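PDB 1YR2: prolyl oligopeptidase from Novosphingobium capsulatum, which probably hydrolyses oligopeptides on the carboxyl side of proline, and of alanine, as a serine peptidase of the S9A prolyl oligopeptidase family. Local coordinates for residues 268-272 with 284-288; 276-281 with 324-330; 292-296 with 317-321; 338-344 with 356-362; 362-367 with 378-382. All coordinates share one frame; numbering follows the deposited sequence.

Contact 1: residues 268-272 with 284-288; sequences KRGHG and ITSSE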
# COMPACT_ATOMS: atom_id res chain seq x y z
N LYS A 268 -5.44 18.97 -24.12
CA LYS A 268 -4.80 18.09 -23.14
C LYS A 268 -5.74 17.62 -22.03
O LYS A 268 -5.40 16.78 -21.21
CB LYS A 268 -3.59 18.78 -22.53
CG LYS A 268 -2.60 19.27 -23.52
CD LYS A 268 -1.32 19.76 -22.89
CE LYS A 268 -0.31 20.10 -23.96
NZ LYS A 268 1.04 19.50 -23.66
N ARG A 269 -6.96 18.15 -22.03
CA ARG A 269 -7.97 17.77 -21.03
C ARG A 269 -8.50 16.36 -21.31
O ARG A 269 -8.88 16.05 -22.44
CB ARG A 269 -9.11 18.78 -21.11
CG ARG A 269 -9.97 18.94 -19.94
CD ARG A 269 -9.26 19.40 -18.67
NE ARG A 269 -8.59 20.66 -18.78
CZ ARG A 269 -9.10 21.83 -18.44
NH1 ARG A 269 -10.33 21.93 -17.99
NH2 ARG A 269 -8.36 22.91 -18.53
N GLY A 270 -8.48 15.51 -20.28
CA GLY A 270 -9.06 14.19 -20.29
C GLY A 270 -10.46 14.19 -19.67
O GLY A 270 -10.75 15.04 -18.82
N HIS A 271 -11.32 13.25 -20.05
CA HIS A 271 -12.72 13.29 -19.63
C HIS A 271 -13.16 11.86 -19.39
O HIS A 271 -12.94 10.97 -20.27
CB HIS A 271 -13.61 13.84 -20.72
CG HIS A 271 -13.23 15.21 -21.19
ND1 HIS A 271 -13.36 16.32 -20.40
CD2 HIS A 271 -12.72 15.64 -22.37
CE1 HIS A 271 -12.94 17.37 -21.06
NE2 HIS A 271 -12.57 16.99 -22.26
N GLY A 272 -13.69 11.63 -18.20
CA GLY A 272 -14.25 10.32 -17.84
C GLY A 272 -15.72 10.53 -17.46
O GLY A 272 -16.11 11.56 -16.87
N ILE A 284 -19.45 14.06 -15.71
CA ILE A 284 -18.18 13.99 -16.42
C ILE A 284 -17.12 14.72 -15.58
O ILE A 284 -17.27 15.89 -15.25
CB ILE A 284 -18.29 14.58 -17.83
CG1 ILE A 284 -19.27 13.75 -18.65
CG2 ILE A 284 -16.91 14.61 -18.50
CD1 ILE A 284 -19.73 14.41 -19.85
N THR A 285 -16.07 13.97 -15.27
CA THR A 285 -14.90 14.43 -14.54
C THR A 285 -13.77 14.64 -15.52
O THR A 285 -13.42 13.73 -16.29
CB THR A 285 -14.55 13.30 -13.55
OG1 THR A 285 -15.64 13.21 -12.62
CG2 THR A 285 -13.42 13.64 -12.72
N SER A 286 -13.10 15.78 -15.41
CA SER A 286 -12.08 16.14 -16.36
C SER A 286 -10.84 16.70 -15.65
O SER A 286 -10.93 17.51 -14.71
CB SER A 286 -12.62 17.19 -17.36
OG SER A 286 -13.85 16.80 -17.91
N SER A 287 -9.68 16.28 -16.13
CA SER A 287 -8.41 16.73 -15.57
C SER A 287 -7.35 16.83 -16.64
O SER A 287 -7.54 16.39 -17.78
CB SER A 287 -7.97 15.76 -14.47
OG SER A 287 -7.70 14.46 -14.99
N GLU A 288 -6.20 17.38 -16.25
CA GLU A 288 -5.10 17.55 -17.14
C GLU A 288 -3.84 17.42 -16.31
O GLU A 288 -3.72 18.11 -15.31
CB GLU A 288 -5.22 18.98 -17.69
CG GLU A 288 -4.30 19.27 -18.79
CD GLU A 288 -4.59 20.60 -19.43
OE1 GLU A 288 -5.80 20.93 -19.71
OE2 GLU A 288 -3.59 21.30 -19.68
O HOH W 1 -17.33 11.17 -13.63

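Contact 2: residues 276-281 with 324-330; sequences SSDGRW and DGVGDQL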
# COMPACT_ATOMS: atom_id res chain seq x y z
N SER A 276 -25.16 8.21 -12.40
CA SER A 276 -25.70 7.91 -11.09
C SER A 276 -26.45 6.56 -11.12
O SER A 276 -26.92 6.11 -12.18
CB SER A 276 -26.56 9.06 -10.55
OG SER A 276 -27.67 9.36 -11.38
N SER A 277 -26.50 5.91 -9.96
CA SER A 277 -27.03 4.55 -9.88
C SER A 277 -28.49 4.39 -10.29
O SER A 277 -28.85 3.33 -10.79
CB SER A 277 -26.78 3.95 -8.47
OG SER A 277 -27.28 4.83 -7.46
N ASP A 278 -29.31 5.44 -10.16
CA ASP A 278 -30.69 5.40 -10.59
C ASP A 278 -30.85 5.93 -12.01
O ASP A 278 -31.95 6.08 -12.50
CB ASP A 278 -31.60 6.15 -9.59
CG ASP A 278 -31.22 7.62 -9.40
OD1 ASP A 278 -30.27 8.13 -10.08
OD2 ASP A 278 -31.87 8.33 -8.57
N GLY A 279 -29.74 6.24 -12.66
CA GLY A 279 -29.71 6.51 -14.07
C GLY A 279 -30.09 7.93 -14.45
O GLY A 279 -30.21 8.24 -15.64
N ARG A 280 -30.20 8.80 -13.45
CA ARG A 280 -30.75 10.14 -13.64
C ARG A 280 -29.80 11.22 -14.13
O ARG A 280 -30.25 12.22 -14.71
CB ARG A 280 -31.39 10.61 -12.33
CG ARG A 280 -32.76 9.98 -12.04
CD ARG A 280 -33.28 10.33 -10.69
NE ARG A 280 -34.43 11.26 -10.58
CZ ARG A 280 -34.67 12.32 -11.32
NH1 ARG A 280 -33.91 12.67 -12.32
NH2 ARG A 280 -35.70 13.07 -11.04
N TRP A 281 -28.51 11.07 -13.84
CA TRP A 281 -27.48 12.07 -14.16
C TRP A 281 -26.22 11.43 -14.74
O TRP A 281 -25.71 10.43 -14.19
CB TRP A 281 -27.12 12.86 -12.93
CG TRP A 281 -28.21 13.78 -12.53
CD1 TRP A 281 -29.20 13.54 -11.61
CD2 TRP A 281 -28.47 15.09 -13.07
NE1 TRP A 281 -30.04 14.62 -11.55
CE2 TRP A 281 -29.62 15.57 -12.45
CE3 TRP A 281 -27.82 15.91 -14.02
CZ2 TRP A 281 -30.15 16.84 -12.74
CZ3 TRP A 281 -28.36 17.12 -14.33
CH2 TRP A 281 -29.49 17.60 -13.67
N ASP A 324 -22.01 9.34 -5.83
CA ASP A 324 -23.19 8.84 -6.50
C ASP A 324 -24.26 9.92 -6.44
O ASP A 324 -24.05 10.98 -5.83
CB ASP A 324 -23.66 7.54 -5.80
CG ASP A 324 -24.53 6.63 -6.69
OD1 ASP A 324 -24.89 6.95 -7.87
OD2 ASP A 324 -24.88 5.53 -6.24
N GLY A 325 -25.39 9.66 -7.09
CA GLY A 325 -26.55 10.52 -7.04
C GLY A 325 -27.78 9.73 -6.62
O GLY A 325 -27.84 8.53 -6.82
N VAL A 326 -28.71 10.40 -5.97
CA VAL A 326 -30.04 9.85 -5.70
C VAL A 326 -30.98 10.95 -6.10
O VAL A 326 -30.91 12.06 -5.56
CB VAL A 326 -30.27 9.53 -4.21
CG1 VAL A 326 -31.71 9.01 -3.98
CG2 VAL A 326 -29.29 8.57 -3.71
N GLY A 327 -31.83 10.68 -7.08
CA GLY A 327 -32.80 11.69 -7.50
C GLY A 327 -32.04 12.84 -8.17
O GLY A 327 -31.20 12.60 -9.03
N ASP A 328 -32.29 14.07 -7.76
CA ASP A 328 -31.58 15.21 -8.35
C ASP A 328 -30.53 15.77 -7.41
O ASP A 328 -30.19 16.95 -7.46
CB ASP A 328 -32.56 16.29 -8.76
CG ASP A 328 -33.35 15.94 -10.00
OD1 ASP A 328 -32.85 15.14 -10.85
OD2 ASP A 328 -34.46 16.49 -10.23
N GLN A 329 -30.05 14.91 -6.52
CA GLN A 329 -28.94 15.25 -5.63
C GLN A 329 -27.74 14.36 -5.93
O GLN A 329 -27.88 13.16 -6.08
CB GLN A 329 -29.38 15.10 -4.17
CG GLN A 329 -30.44 16.17 -3.82
CD GLN A 329 -30.93 16.10 -2.42
OE1 GLN A 329 -30.94 15.03 -1.81
NE2 GLN A 329 -31.33 17.25 -1.88
N LEU A 330 -26.57 14.97 -5.99
CA LEU A 330 -25.31 14.30 -6.21
C LEU A 330 -24.37 14.55 -5.02
O LEU A 330 -24.35 15.63 -4.46
CB LEU A 330 -24.66 14.91 -7.45
CG LEU A 330 -25.43 14.90 -8.78
CD1 LEU A 330 -24.51 15.46 -9.86
CD2 LEU A 330 -25.92 13.53 -9.16
O HOH W 2 -29.28 10.55 -9.40
O HOH W 3 -29.31 6.31 -6.96

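Contact 3: residues 292-296 with 317-321; sequences PVNTV and KAQWD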
# COMPACT_ATOMS: atom_id res chain seq x y z
N PRO A 292 -3.93 16.74 -8.79
CA PRO A 292 -5.15 16.08 -8.32
C PRO A 292 -6.32 17.07 -8.16
O PRO A 292 -6.84 17.26 -7.04
CB PRO A 292 -4.71 15.50 -6.97
CG PRO A 292 -3.69 16.49 -6.47
CD PRO A 292 -3.00 17.05 -7.68
N VAL A 293 -6.69 17.73 -9.27
CA VAL A 293 -7.80 18.66 -9.34
C VAL A 293 -8.61 18.38 -10.62
O VAL A 293 -8.09 17.83 -11.58
CB VAL A 293 -7.39 20.18 -9.24
CG1 VAL A 293 -6.60 20.46 -7.94
CG2 VAL A 293 -6.62 20.71 -10.45
N ASN A 294 -9.88 18.76 -10.62
CA ASN A 294 -10.75 18.43 -11.74
C ASN A 294 -11.95 19.32 -11.87
O ASN A 294 -12.38 19.93 -10.90
CB ASN A 294 -11.16 16.94 -11.73
CG ASN A 294 -12.08 16.60 -10.57
OD1 ASN A 294 -11.60 16.35 -9.45
ND2 ASN A 294 -13.42 16.62 -10.82
N THR A 295 -12.48 19.38 -13.09
CA THR A 295 -13.73 20.01 -13.37
C THR A 295 -14.83 18.97 -13.35
O THR A 295 -14.56 17.78 -13.32
CB THR A 295 -13.74 20.70 -14.76
OG1 THR A 295 -13.63 19.72 -15.80
CG2 THR A 295 -12.57 21.71 -14.93
N VAL A 296 -16.07 19.46 -13.34
CA VAL A 296 -17.23 18.60 -13.33
C VAL A 296 -18.27 19.19 -14.24
O VAL A 296 -18.60 20.40 -14.08
CB VAL A 296 -17.83 18.43 -11.87
CG1 VAL A 296 -19.06 17.48 -11.90
CG2 VAL A 296 -16.79 17.89 -10.90
N LYS A 317 -9.38 23.84 -9.99
CA LYS A 317 -8.98 24.48 -8.75
C LYS A 317 -8.87 23.48 -7.60
O LYS A 317 -8.00 23.61 -6.73
CB LYS A 317 -10.02 25.53 -8.32
CG LYS A 317 -10.00 26.84 -9.08
CD LYS A 317 -11.11 27.78 -8.54
CE LYS A 317 -11.15 29.13 -9.29
NZ LYS A 317 -12.56 29.60 -9.60
N ALA A 318 -9.73 22.48 -7.59
CA ALA A 318 -9.81 21.50 -6.50
C ALA A 318 -10.24 20.11 -6.97
O ALA A 318 -10.79 19.97 -8.07
CB ALA A 318 -10.79 22.04 -5.43
N GLN A 319 -9.97 19.09 -6.14
CA GLN A 319 -10.54 17.76 -6.25
C GLN A 319 -12.06 17.76 -6.00
O GLN A 319 -12.53 18.28 -5.02
CB GLN A 319 -9.82 16.79 -5.27
CG GLN A 319 -10.35 15.33 -5.27
CD GLN A 319 -10.09 14.59 -3.96
OE1 GLN A 319 -8.97 14.50 -3.52
NE2 GLN A 319 -11.16 14.10 -3.31
N TRP A 320 -12.82 17.17 -6.91
CA TRP A 320 -14.26 16.93 -6.80
C TRP A 320 -14.52 15.53 -7.33
O TRP A 320 -14.69 15.36 -8.54
CB TRP A 320 -15.04 17.90 -7.65
CG TRP A 320 -15.08 19.26 -7.10
CD1 TRP A 320 -14.18 20.26 -7.34
CD2 TRP A 320 -16.04 19.79 -6.20
NE1 TRP A 320 -14.52 21.37 -6.62
CE2 TRP A 320 -15.68 21.13 -5.93
CE3 TRP A 320 -17.22 19.30 -5.62
CZ2 TRP A 320 -16.43 21.97 -5.09
CZ3 TRP A 320 -17.93 20.09 -4.77
CH2 TRP A 320 -17.54 21.43 -4.51
N ASP A 321 -14.50 14.54 -6.45
CA ASP A 321 -14.63 13.12 -6.83
C ASP A 321 -16.12 12.73 -6.66
O ASP A 321 -16.66 12.84 -5.55
CB ASP A 321 -13.85 12.22 -5.88
CG ASP A 321 -12.33 12.31 -6.08
OD1 ASP A 321 -11.84 12.71 -7.16
OD2 ASP A 321 -11.59 11.96 -5.16
O HOH W 4 -11.80 22.28 -9.63

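Contact 4: residues 338-344 with 356-362; sequences APLKKIV and DTVVPES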
# COMPACT_ATOMS: atom_id res chain seq x y z
N ALA A 338 -10.26 22.66 1.54
CA ALA A 338 -10.22 21.52 2.49
C ALA A 338 -9.14 20.55 2.12
O ALA A 338 -9.38 19.55 1.44
CB ALA A 338 -11.55 20.80 2.54
N PRO A 339 -7.93 20.79 2.58
CA PRO A 339 -6.85 19.84 2.28
C PRO A 339 -7.12 18.38 2.69
O PRO A 339 -6.65 17.47 2.00
CB PRO A 339 -5.65 20.42 3.06
CG PRO A 339 -5.97 21.89 3.19
CD PRO A 339 -7.46 21.96 3.34
N LEU A 340 -7.85 18.17 3.78
CA LEU A 340 -8.21 16.83 4.27
C LEU A 340 -9.57 16.32 3.76
O LEU A 340 -10.03 15.24 4.15
CB LEU A 340 -8.19 16.80 5.79
CG LEU A 340 -6.80 17.04 6.41
CD1 LEU A 340 -6.85 16.75 7.89
CD2 LEU A 340 -5.80 16.14 5.78
N LYS A 341 -10.20 17.14 2.94
CA LYS A 341 -11.41 16.85 2.15
C LYS A 341 -12.68 16.90 2.99
O LYS A 341 -12.62 16.86 4.21
CB LYS A 341 -11.36 15.53 1.35
CG LYS A 341 -10.07 15.15 0.59
CD LYS A 341 -9.54 16.13 -0.43
CE LYS A 341 -8.01 15.88 -0.69
NZ LYS A 341 -7.65 14.48 -1.13
N LYS A 342 -13.80 17.05 2.29
CA LYS A 342 -15.13 17.18 2.86
C LYS A 342 -16.15 16.57 1.89
O LYS A 342 -15.85 16.24 0.76
CB LYS A 342 -15.43 18.68 3.13
CG LYS A 342 -15.52 19.52 1.91
CD LYS A 342 -15.55 21.02 2.22
CE LYS A 342 -15.76 21.84 0.94
NZ LYS A 342 -15.66 23.28 1.17
N ILE A 343 -17.36 16.36 2.35
CA ILE A 343 -18.43 15.84 1.52
C ILE A 343 -19.44 16.94 1.20
O ILE A 343 -20.03 17.52 2.10
CB ILE A 343 -19.12 14.68 2.23
CG1 ILE A 343 -18.07 13.58 2.52
CG2 ILE A 343 -20.20 14.08 1.31
CD1 ILE A 343 -18.60 12.45 3.30
N VAL A 344 -19.64 17.16 -0.08
CA VAL A 344 -20.55 18.17 -0.61
C VAL A 344 -21.71 17.51 -1.37
O VAL A 344 -21.51 16.66 -2.25
CB VAL A 344 -19.82 19.17 -1.52
CG1 VAL A 344 -20.78 20.19 -2.09
CG2 VAL A 344 -18.75 19.91 -0.75
N ASP A 356 -24.16 22.19 -0.69
CA ASP A 356 -24.25 22.11 0.77
C ASP A 356 -23.14 21.17 1.26
O ASP A 356 -23.06 20.05 0.81
CB ASP A 356 -25.62 21.56 1.24
CG ASP A 356 -26.78 22.52 0.96
OD1 ASP A 356 -26.77 23.65 1.47
OD2 ASP A 356 -27.77 22.20 0.25
N THR A 357 -22.29 21.63 2.17
CA THR A 357 -21.29 20.76 2.76
C THR A 357 -21.99 19.95 3.82
O THR A 357 -22.40 20.49 4.78
CB THR A 357 -20.18 21.60 3.36
OG1 THR A 357 -19.51 22.26 2.28
CG2 THR A 357 -19.14 20.73 4.06
N VAL A 358 -22.22 18.66 3.60
CA VAL A 358 -23.00 17.88 4.55
C VAL A 358 -22.12 17.22 5.61
O VAL A 358 -22.58 16.91 6.72
CB VAL A 358 -23.91 16.85 3.85
CG1 VAL A 358 -25.09 17.56 3.14
CG2 VAL A 358 -23.12 15.97 2.84
N VAL A 359 -20.86 17.01 5.27
CA VAL A 359 -19.86 16.54 6.24
C VAL A 359 -18.66 17.43 6.06
O VAL A 359 -17.97 17.33 5.02
CB VAL A 359 -19.44 15.06 6.03
CG1 VAL A 359 -18.48 14.61 7.14
CG2 VAL A 359 -20.65 14.15 6.03
N PRO A 360 -18.38 18.28 7.04
CA PRO A 360 -17.30 19.24 6.90
C PRO A 360 -15.96 18.55 7.08
O PRO A 360 -15.91 17.41 7.55
CB PRO A 360 -17.56 20.23 8.03
CG PRO A 360 -18.29 19.43 9.08
CD PRO A 360 -19.03 18.38 8.36
N GLU A 361 -14.92 19.25 6.65
CA GLU A 361 -13.56 18.81 6.84
C GLU A 361 -13.35 18.45 8.29
O GLU A 361 -13.75 19.19 9.19
CB GLU A 361 -12.56 19.89 6.37
CG GLU A 361 -11.14 19.42 6.27
CD GLU A 361 -10.18 20.56 5.96
OE1 GLU A 361 -10.55 21.74 6.13
OE2 GLU A 361 -9.06 20.25 5.54
N SER A 362 -12.77 17.29 8.54
CA SER A 362 -12.38 16.96 9.93
C SER A 362 -10.86 17.08 10.17
O SER A 362 -10.13 17.55 9.30
CB SER A 362 -12.95 15.62 10.36
OG SER A 362 -12.08 14.55 10.19
O HOH W 5 -11.76 15.43 6.41
O HOH W 6 -14.76 15.08 6.29
O HOH W 7 -17.65 23.99 2.76

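Contact 5: residues 362-367 with 378-382; sequences SKDNLE and ASYIH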
# COMPACT_ATOMS: atom_id res chain seq x y z
N SER A 362 -12.77 17.29 8.54
CA SER A 362 -12.38 16.96 9.93
C SER A 362 -10.86 17.08 10.17
O SER A 362 -10.13 17.55 9.30
CB SER A 362 -12.95 15.62 10.36
OG SER A 362 -12.08 14.55 10.19
N LYS A 363 -10.43 16.65 11.33
CA LYS A 363 -9.02 16.54 11.68
C LYS A 363 -8.32 15.39 10.96
O LYS A 363 -7.08 15.35 10.91
CB LYS A 363 -8.89 16.30 13.17
CG LYS A 363 -9.44 17.48 14.01
CD LYS A 363 -8.39 18.58 14.10
CE LYS A 363 -8.99 19.95 14.52
NZ LYS A 363 -8.10 20.63 15.47
N ASP A 364 -9.10 14.46 10.44
CA ASP A 364 -8.57 13.23 9.79
C ASP A 364 -8.71 13.33 8.29
O ASP A 364 -9.70 13.90 7.78
CB ASP A 364 -9.36 12.01 10.23
CG ASP A 364 -9.24 11.74 11.73
OD1 ASP A 364 -8.19 12.06 12.34
OD2 ASP A 364 -10.16 11.19 12.35
N ASN A 365 -7.74 12.75 7.58
CA ASN A 365 -7.76 12.70 6.14
C ASN A 365 -8.89 11.80 5.65
O ASN A 365 -8.98 10.62 6.05
CB ASN A 365 -6.40 12.25 5.61
CG ASN A 365 -6.26 12.44 4.12
OD1 ASN A 365 -6.91 13.31 3.52
ND2 ASN A 365 -5.37 11.65 3.51
N LEU A 366 -9.73 12.34 4.78
CA LEU A 366 -10.80 11.55 4.15
C LEU A 366 -10.30 10.95 2.84
O LEU A 366 -10.09 11.66 1.86
CB LEU A 366 -12.02 12.40 3.85
CG LEU A 366 -13.24 11.80 3.19
CD1 LEU A 366 -13.77 10.69 4.04
CD2 LEU A 366 -14.30 12.82 3.06
N GLU A 367 -10.22 9.64 2.84
CA GLU A 367 -9.67 8.87 1.76
C GLU A 367 -10.70 8.57 0.64
O GLU A 367 -10.39 8.73 -0.53
CB GLU A 367 -9.15 7.57 2.38
CG GLU A 367 -8.24 6.72 1.57
CD GLU A 367 -7.47 5.74 2.48
OE1 GLU A 367 -8.12 4.89 3.20
OE2 GLU A 367 -6.22 5.87 2.49
N ALA A 378 -17.82 6.93 5.00
CA ALA A 378 -16.65 7.80 4.78
C ALA A 378 -15.44 7.14 5.45
O ALA A 378 -15.47 6.93 6.65
CB ALA A 378 -16.89 9.16 5.39
N SER A 379 -14.44 6.76 4.64
CA SER A 379 -13.23 6.14 5.14
C SER A 379 -12.13 7.17 5.43
O SER A 379 -11.58 7.80 4.52
CB SER A 379 -12.73 5.09 4.13
OG SER A 379 -13.68 4.07 4.07
N TYR A 380 -11.83 7.31 6.71
CA TYR A 380 -10.88 8.25 7.20
C TYR A 380 -9.62 7.55 7.66
O TYR A 380 -9.64 6.35 8.05
CB TYR A 380 -11.45 9.02 8.42
CG TYR A 380 -12.51 10.04 8.09
CD1 TYR A 380 -12.18 11.32 7.68
CD2 TYR A 380 -13.85 9.71 8.22
CE1 TYR A 380 -13.17 12.26 7.40
CE2 TYR A 380 -14.81 10.58 7.93
CZ TYR A 380 -14.50 11.88 7.56
OH TYR A 380 -15.56 12.76 7.30
N ILE A 381 -8.53 8.32 7.70
CA ILE A 381 -7.32 7.87 8.39
C ILE A 381 -7.34 8.57 9.75
O ILE A 381 -7.12 9.79 9.84
CB ILE A 381 -6.04 8.18 7.63
CG1 ILE A 381 -6.04 7.54 6.23
CG2 ILE A 381 -4.84 7.64 8.41
CD1 ILE A 381 -6.28 6.09 6.20
N HIS A 382 -7.61 7.77 10.77
CA HIS A 382 -7.71 8.15 12.16
C HIS A 382 -6.59 7.49 12.99
O HIS A 382 -6.59 6.30 13.22
CB HIS A 382 -9.08 7.68 12.68
CG HIS A 382 -9.41 8.16 14.06
ND1 HIS A 382 -9.71 9.48 14.32
CD2 HIS A 382 -9.49 7.51 15.25
CE1 HIS A 382 -9.95 9.62 15.61
NE2 HIS A 382 -9.81 8.45 16.20
O HOH W 8 -5.43 11.65 9.01
O HOH W 9 -9.59 4.59 5.80

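Contact 1: residues 268-272 with 284-288
Arg269 and Glu288 reach across the open end of the hairpin with their side chains at about a right angle, the guanidinium and carboxylate planes turned 41° apart. Arg269 NE lies 3.0 Å from Glu288 OE1 in a nearly straight salt bridge; the oxygen sits in the guanidinium plane and is met on its anti side, while NH2 adds a weak second bond. Bends at chi2 and chi3 fold the arginine back over the Ser287 carbonyl, with Arg269 CD 3.6 Å from Ser287 O. Without the guanidinium, as with an alanine here, the Glu288 carboxylate would probably lose its charged mate and the Ser287 carbonyl the cover of CD.

On the face shared by His271 and Ser286, a non-hydrogen-bonded pair, Ser286 OG meets the imidazole at its edge, 2.6 Å from His271 ND1. The other ring nitrogen, NE2, is hydrogen-bonded to Thr263 OG1, so both are satisfied in a buried place. Gly270 and Gly272 form the hydrogen-bonded pairs with Ser287 and Thr285; Gly270 N to Ser287 O is 2.8 Å. The contact thus joins the first two strands of a propeller blade, and its chemistry is graded: hydrogen bonds to two hydroxyls hold the buried imidazole, whereas the ion pair lies at the more exposed end.

Contact 2: residues 276-281 with 324-330
Trp281 and Arg280 converge on one carboxylate oxygen, Asp328 OD1, from different directions. The indole gives NE1-H to OD1 at 2.9 Å, from the anti side and with the ring and carboxylate planes 77° apart. The guanidinium instead lies with one face toward OD1; its NH1 is 3.1 Å away, but no N-H points at the oxygen, making this a salt bridge of charges alone. Tryptophan suits the site because its rim can donate while CB packs on Leu330 CD2.

Two other aspartates accept from the main chain, one of them from a hydroxyl as well. Asp278 OD2 accepts a hydrogen bond from Gly327 N at 2.8 Å through its syn lone pair. Asp324 grips Ser277 twice, OD1 receiving the backbone N and OD2 the hydroxyl OG, each at 2.8 Å. Asp278 CG sits between its backbone N and carbonyl carbon (chi1 59°), which turns the carboxylate to the neighbouring turn.

Further out, water 2 joins Ser276 OG, Asp278 OD1 and Gly327 O, while Ser276 OG accepts from Trp281 N. The type I turn 276-279 and the type II' turn 326-329, with Gly327 at positive phi, present these groups. The two turns belong to successive four-stranded antiparallel sheets, which pack as neighbouring blades of the beta-propeller.

Contact 3: residues 292-296 with 317-321
Asn294 lays its side-chain amide against the backbone of Trp320 and uses both ends of it. Asn294 OD1 accepts Trp320 N at 2.9 Å in an almost straight bond (175°), and ND2 donates to Trp320 O, also at 2.9 Å. The second proton of Asn294 ND2 goes to Thr295 O at 3.0 Å; both acceptors lie in the amide plane, so the three bonds fix the rotation of the group. With CG placed between the backbone N and the carbonyl carbon (chi1 68°), the amide is swung toward the start of strand 320-326. Asparagine suits the place because one short group supplies both an acceptor and a donor to a single residue's peptide groups.

The main chain of Asn294 adds a bond of its own, N to Ala318 O at 3.0 Å. Beside it Val293 CG1 rests 3.7 Å from Lys317 O, and water 4 accepts from Lys317 N and probably donates to Asn294 O. On the apolar side, Val296 CG2 touches Trp320 CB at 3.7 Å, the two side chains crossing at about a right angle; beyond them Phe332 of strand 329-334 packs against both.

Here the start of an inner strand of one sheet meets the first, outermost strand of the next without a continuous ladder of strand bonds. In its place the buried amide pairs with both peptide groups of Trp320, while the contact of Val296 with Trp320 beside it is apolar.

Contact 4: residues 338-344 with 356-362
Glu361 runs alongside the turn 338-341 and touches it along its whole length. Its CB and CG lie against the Lys341 carbonyl, Glu361 CG 3.6 Å from Lys341 O, and CG also meets Leu340 CB. At the next step Glu361 CD lies 3.7 Å from Ala338 CB. The tip then divides: OE1 stays beside Ala338, while Glu361 OE2 lies against Pro339 CD and accepts Leu340 N at 3.0 Å, met on the anti side and 23° out of the carboxylate plane. An extended chain, with CG anti to the backbone N (chi1 -168°), gives the acid the length to reach a peptide N-H inside the type I turn. Cut back to an alanine, this side chain is likely to leave Leu340 N without its acceptor and a gap beside Ala338.

Farther along, Ile343 and Val359 lie side by side, pointing the same way, with CD1 of the isoleucine 3.8 Å from CG2 of the valine. The beta-branched isoleucine offers one branch to each valine, CG2 to Val358 and CD1 to Val359. The extended Lys342 chain crosses Thr357 at about a right angle, and water 7 links its NZ to Thr357 OG1; NZ is also bonded to Asp336 O.

Ile343 N donates to Val359 O at 2.9 Å. Ile343 O receives Val358 N at 2.9 Å and, weakly, Val359 N. Two consecutive residues facing one is a classic beta bulge. It falls where the chain turns a corner at Val358, as the outermost strand of one propeller blade gives way to the link leading into the next.

Contact 5: residues 362-367 with 378-382
Asp364 OD2 receives His382 ND1 at 2.6 Å, a short and fairly straight bond in the imidazole plane. The oxygen is met on its syn side but well out of the carboxylate plane, and the carboxylate is turned 79° from the ring, so the histidine presents an edge to a steeply tilted acid. A positive charge on the imidazole would probably be favoured by this neighbour. On the main chain of the same residue, Asp364 N donates to Ser362 OG at 3.0 Å, an ST turn that positions the acid just ahead of Asn365.

Leu366 and Tyr380 form a non-hydrogen-bonded pair on one face of the hairpin. The leucine methyl CD1 stands over the centre of the tyrosine ring, 3.8 Å from its centroid, in a CH-pi contact; CG anti to the backbone N (chi1 179°) helps carry it there. The same methyl meets Ala378 CB, where a small residue leaves room for it. Strands 365-372 and 375-382 are the first two of a four-stranded antiparallel propeller blade, and Val359, in the link from the preceding blade, packs on Tyr380.

Main-chain bonds flank this pair: Ile381 N to Asn365 O at 2.9 Å and Glu367 N to Ser379 O at 2.8 Å. On the other face the Glu367 carboxylate lies over the Ile381 methyl CD1, 3.7 Å from Glu367 OE1, and water 9 donates to both Glu367 OE1 and Tyr380 O.

All five contacts lie in the beta-propeller and are partly buried; contact 2 is farthest from the chain centre (about 32 Å between centres), contact 5 nearest (about 17 Å). Contacts 1 and 5 each pair the first two strands of a blade, and both set a histidine bond near the hairpin's open end. Contact 4 lies within the last hairpin of its blade, but relies on a bulge and a carboxylate reaching a turn. Contacts 2 and 3 bridge sheets 270-311 and 320-357: contact 2 is rich in charge and water, contact 3 rests on a buried amide. Ser286 O probably hydrogen-bonds to Thr295 N between contacts 1 and 3, Gln319 meets Lys341 between 3 and 4, and contacts 4 and 5 share Ser362.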